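Integral membrane indolylacetylinositol arabinosyltransferase EmbB (PDB 7BVC) probably transfers arabinose units in the polymerisation of the arabinan of mycobacterial arabinogalactan, and is a membrane-embedded target of the anti-tuberculosis drug ethambutol. Local coordinates at residues Y305-F309 with W1012-G1018. Coordinates in Å, arbitrary orientation, origin at the centre of the assembly. Numbering follows the deposited sequence.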
ATOM      1  N   TYR B 305       6.117  24.489 -10.854  1.00 46.71           N
ATOM      2  CA  TYR B 305       6.545  25.420  -9.818  1.00 46.71           C
ATOM      3  C   TYR B 305       7.170  24.702  -8.628  1.00 46.71           C
ATOM      4  O   TYR B 305       8.170  25.170  -8.072  1.00 46.71           O
ATOM      5  CB  TYR B 305       5.355  26.267  -9.376  1.00 46.71           C
ATOM      6  CG  TYR B 305       5.704  27.407  -8.458  1.00 46.71           C
ATOM      7  CD1 TYR B 305       6.648  28.354  -8.822  1.00 46.71           C
ATOM      8  CD2 TYR B 305       5.082  27.542  -7.227  1.00 46.71           C
ATOM      9  CE1 TYR B 305       6.967  29.398  -7.982  1.00 46.71           C
ATOM     10  CE2 TYR B 305       5.393  28.583  -6.383  1.00 46.71           C
ATOM     11  CZ  TYR B 305       6.334  29.508  -6.765  1.00 46.71           C
ATOM     12  OH  TYR B 305       6.644  30.545  -5.923  1.00 46.71           O
ATOM     13  N   PHE B 306       6.608  23.563  -8.229  1.00 46.16           N
ATOM     14  CA  PHE B 306       6.896  22.976  -6.929  1.00 46.16           C
ATOM     15  C   PHE B 306       7.920  21.848  -6.962  1.00 46.16           C
ATOM     16  O   PHE B 306       8.261  21.324  -5.900  1.00 46.16           O
ATOM     17  CB  PHE B 306       5.601  22.456  -6.295  1.00 46.16           C
ATOM     18  CG  PHE B 306       4.570  23.520  -6.061  1.00 46.16           C
ATOM     19  CD1 PHE B 306       4.621  24.314  -4.932  1.00 46.16           C
ATOM     20  CD2 PHE B 306       3.547  23.720  -6.967  1.00 46.16           C
ATOM     21  CE1 PHE B 306       3.676  25.291  -4.716  1.00 46.16           C
ATOM     22  CE2 PHE B 306       2.598  24.694  -6.754  1.00 46.16           C
ATOM     23  CZ  PHE B 306       2.662  25.479  -5.627  1.00 46.16           C
ATOM     24  N   ARG B 307       8.424  21.462  -8.130  1.00 46.98           N
ATOM     25  CA  ARG B 307       9.241  20.258  -8.188  1.00 46.98           C
ATOM     26  C   ARG B 307      10.029  20.235  -9.490  1.00 46.98           C
ATOM     27  O   ARG B 307       9.740  20.980 -10.429  1.00 46.98           O
ATOM     28  CB  ARG B 307       8.361  19.009  -8.054  1.00 46.98           C
ATOM     29  CG  ARG B 307       9.076  17.720  -7.693  1.00 46.98           C
ATOM     30  CD  ARG B 307       8.069  16.591  -7.579  1.00 46.98           C
ATOM     31  NE  ARG B 307       8.687  15.270  -7.593  1.00 46.98           N
ATOM     32  CZ  ARG B 307       8.963  14.563  -6.503  1.00 46.98           C
ATOM     33  NH1 ARG B 307       9.522  13.368  -6.609  1.00 46.98           N
ATOM     34  NH2 ARG B 307       8.679  15.051  -5.306  1.00 46.98           N
ATOM     35  N   TRP B 308      11.055  19.377  -9.513  1.00 46.45           N
ATOM     36  CA  TRP B 308      11.797  19.020 -10.724  1.00 46.45           C
ATOM     37  C   TRP B 308      12.647  20.174 -11.254  1.00 46.45           C
ATOM     38  O   TRP B 308      12.713  20.404 -12.461  1.00 46.45           O
ATOM     39  CB  TRP B 308      10.860  18.494 -11.812  1.00 46.45           C
ATOM     40  CG  TRP B 308      10.311  17.147 -11.494  1.00 46.45           C
ATOM     41  CD1 TRP B 308      11.014  16.058 -11.080  1.00 46.45           C
ATOM     42  CD2 TRP B 308       8.940  16.745 -11.544  1.00 46.45           C
ATOM     43  NE1 TRP B 308      10.168  14.999 -10.876  1.00 46.45           N
ATOM     44  CE2 TRP B 308       8.887  15.396 -11.153  1.00 46.45           C
ATOM     45  CE3 TRP B 308       7.751  17.395 -11.884  1.00 46.45           C
ATOM     46  CZ2 TRP B 308       7.695  14.683 -11.095  1.00 46.45           C
ATOM     47  CZ3 TRP B 308       6.569  16.688 -11.823  1.00 46.45           C
ATOM     48  CH2 TRP B 308       6.549  15.345 -11.432  1.00 46.45           C
ATOM     49  N   PHE B 309      13.302  20.897 -10.346  1.00 46.39           N
ATOM     50  CA  PHE B 309      14.339  21.872 -10.693  1.00 46.39           C
ATOM     51  C   PHE B 309      13.846  22.928 -11.677  1.00 46.39           C
ATOM     52  O   PHE B 309      14.624  23.456 -12.474  1.00 46.39           O
ATOM     53  CB  PHE B 309      15.585  21.176 -11.245  1.00 46.39           C
ATOM     54  CG  PHE B 309      16.257  20.268 -10.257  1.00 46.39           C
ATOM     55  CD1 PHE B 309      17.183  20.766  -9.361  1.00 46.39           C
ATOM     56  CD2 PHE B 309      15.957  18.920 -10.223  1.00 46.39           C
ATOM     57  CE1 PHE B 309      17.798  19.935  -8.453  1.00 46.39           C
ATOM     58  CE2 PHE B 309      16.570  18.088  -9.315  1.00 46.39           C
ATOM     59  CZ  PHE B 309      17.491  18.595  -8.430  1.00 46.39           C
ATOM     60  N   TRP B1012       6.937  16.119  -1.175  1.00 48.98           N
ATOM     61  CA  TRP B1012       6.832  16.467  -2.585  1.00 48.98           C
ATOM     62  C   TRP B1012       7.761  17.623  -2.934  1.00 48.98           C
ATOM     63  O   TRP B1012       8.499  17.560  -3.923  1.00 48.98           O
ATOM     64  CB  TRP B1012       5.382  16.815  -2.929  1.00 48.98           C
ATOM     65  CG  TRP B1012       5.134  17.050  -4.384  1.00 48.98           C
ATOM     66  CD1 TRP B1012       5.105  18.252  -5.025  1.00 48.98           C
ATOM     67  CD2 TRP B1012       4.869  16.058  -5.381  1.00 48.98           C
ATOM     68  NE1 TRP B1012       4.844  18.070  -6.359  1.00 48.98           N
ATOM     69  CE2 TRP B1012       4.696  16.731  -6.604  1.00 48.98           C
ATOM     70  CE3 TRP B1012       4.767  14.665  -5.358  1.00 48.98           C
ATOM     71  CZ2 TRP B1012       4.423  16.060  -7.792  1.00 48.98           C
ATOM     72  CZ3 TRP B1012       4.496  14.001  -6.538  1.00 48.98           C
ATOM     73  CH2 TRP B1012       4.328  14.698  -7.738  1.00 48.98           C
ATOM     74  N   GLN B1013       7.740  18.684  -2.135  1.00 50.42           N
ATOM     75  CA  GLN B1013       8.619  19.833  -2.348  1.00 50.42           C
ATOM     76  C   GLN B1013       9.917  19.695  -1.560  1.00 50.42           C
ATOM     77  O   GLN B1013      10.309  20.592  -0.819  1.00 50.42           O
ATOM     78  CB  GLN B1013       7.894  21.116  -1.970  1.00 50.42           C
ATOM     79  CG  GLN B1013       6.436  21.157  -2.367  1.00 50.42           C
ATOM     80  CD  GLN B1013       5.701  22.305  -1.716  1.00 50.42           C
ATOM     81  OE1 GLN B1013       6.301  23.135  -1.037  1.00 50.42           O
ATOM     82  NE2 GLN B1013       4.392  22.360  -1.918  1.00 50.42           N
ATOM     83  N   ASP B1014      10.601  18.569  -1.717  1.00 53.29           N
ATOM     84  CA  ASP B1014      11.845  18.347  -1.003  1.00 53.29           C
ATOM     85  C   ASP B1014      13.022  18.897  -1.800  1.00 53.29           C
ATOM     86  O   ASP B1014      12.976  18.997  -3.027  1.00 53.29           O
ATOM     87  CB  ASP B1014      12.047  16.857  -0.724  1.00 53.29           C
ATOM     88  CG  ASP B1014      13.118  16.600   0.315  1.00 53.29           C
ATOM     89  OD1 ASP B1014      13.636  17.578   0.893  1.00 53.29           O
ATOM     90  OD2 ASP B1014      13.442  15.417   0.554  1.00 53.29           O
ATOM     91  N   GLY B1015      14.085  19.263  -1.085  1.00 51.45           N
ATOM     92  CA  GLY B1015      15.253  19.823  -1.740  1.00 51.45           C
ATOM     93  C   GLY B1015      16.011  18.842  -2.609  1.00 51.45           C
ATOM     94  O   GLY B1015      16.729  19.266  -3.519  1.00 51.45           O
ATOM     95  N   ILE B1016      15.865  17.538  -2.354  1.00 52.16           N
ATOM     96  CA  ILE B1016      16.641  16.531  -3.075  1.00 52.16           C
ATOM     97  C   ILE B1016      15.985  16.080  -4.370  1.00 52.16           C
ATOM     98  O   ILE B1016      16.605  15.326  -5.135  1.00 52.16           O
ATOM     99  CB  ILE B1016      16.900  15.293  -2.196  1.00 52.16           C
ATOM    100  CG1 ILE B1016      15.601  14.524  -1.962  1.00 52.16           C
ATOM    101  CG2 ILE B1016      17.521  15.701  -0.874  1.00 52.16           C
ATOM    102  CD1 ILE B1016      15.807  13.146  -1.384  1.00 52.16           C
ATOM    103  N   ASN B1017      14.755  16.506  -4.642  1.00 50.48           N
ATOM    104  CA  ASN B1017      14.043  16.167  -5.870  1.00 50.48           C
ATOM    105  C   ASN B1017      13.480  17.429  -6.507  1.00 50.48           C
ATOM    106  O   ASN B1017      12.317  17.502  -6.904  1.00 50.48           O
ATOM    107  CB  ASN B1017      12.955  15.131  -5.604  1.00 50.48           C
ATOM    108  CG  ASN B1017      12.170  15.419  -4.351  1.00 50.48           C
ATOM    109  OD1 ASN B1017      12.152  16.546  -3.867  1.00 50.48           O
ATOM    110  ND2 ASN B1017      11.518  14.397  -3.811  1.00 50.48           N
ATOM    111  N   GLY B1018      14.328  18.446  -6.603  1.00 49.29           N
ATOM    112  CA  GLY B1018      13.961  19.746  -7.128  1.00 49.29           C
ATOM    113  C   GLY B1018      13.330  20.621  -6.071  1.00 49.29           C
ATOM    114  O   GLY B1018      14.015  21.442  -5.455  1.00 49.29           O
TER
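Arg307 extends an almost straight side chain, with chi1, chi2 and chi3 all near 180°, from the 305-309 loop across the indole of Trp1012. The extended chain lays CD of Arg307 3.8 Å from the centroid of the five-membered ring of Trp1012, a CH-pi contact, and CZ of Arg307 4.4 Å from that of the six-membered ring, only 13° off the normal, a cation-pi interaction. Asn1017 covers the opposite face of the guanidinium. Arg307 also donates from NH2 to the backbone O of Trp1012 (2.9 Å), so one residue grips both the ring and the main chain of its partner. Trp1012 suits the place because its t rotamer presents a broad, electron-rich face to Arg307 while its edge receives Phe306, with CB of Phe306 4.4 Å from CD1 of Trp1012. Trp308 starts away from 1012-1018, but its m rotamer brings CH2 to 4.3 Å from CZ2 of Trp1012. Farther along, the backbones close up: Trp308 N makes a weak hydrogen bond to Asn1017 O (3.5 Å), and Gly1018 CA lies 3.7 Å from the centroid of the Phe309 ring, over its face. A CB on Gly1018 would clash with the nitrogens of Trp308 and Phe309, and its phi of 84° also suits glycine. This buried contact joins a loop of the GT-C family part to one of the EmbC C-terminal domain beside the ethambutol pocket, where Trp1012 touches the drug and meets Trp972 edge-to-face. The chemistry is consistent with Arg307 helping to position a pocket-lining indole.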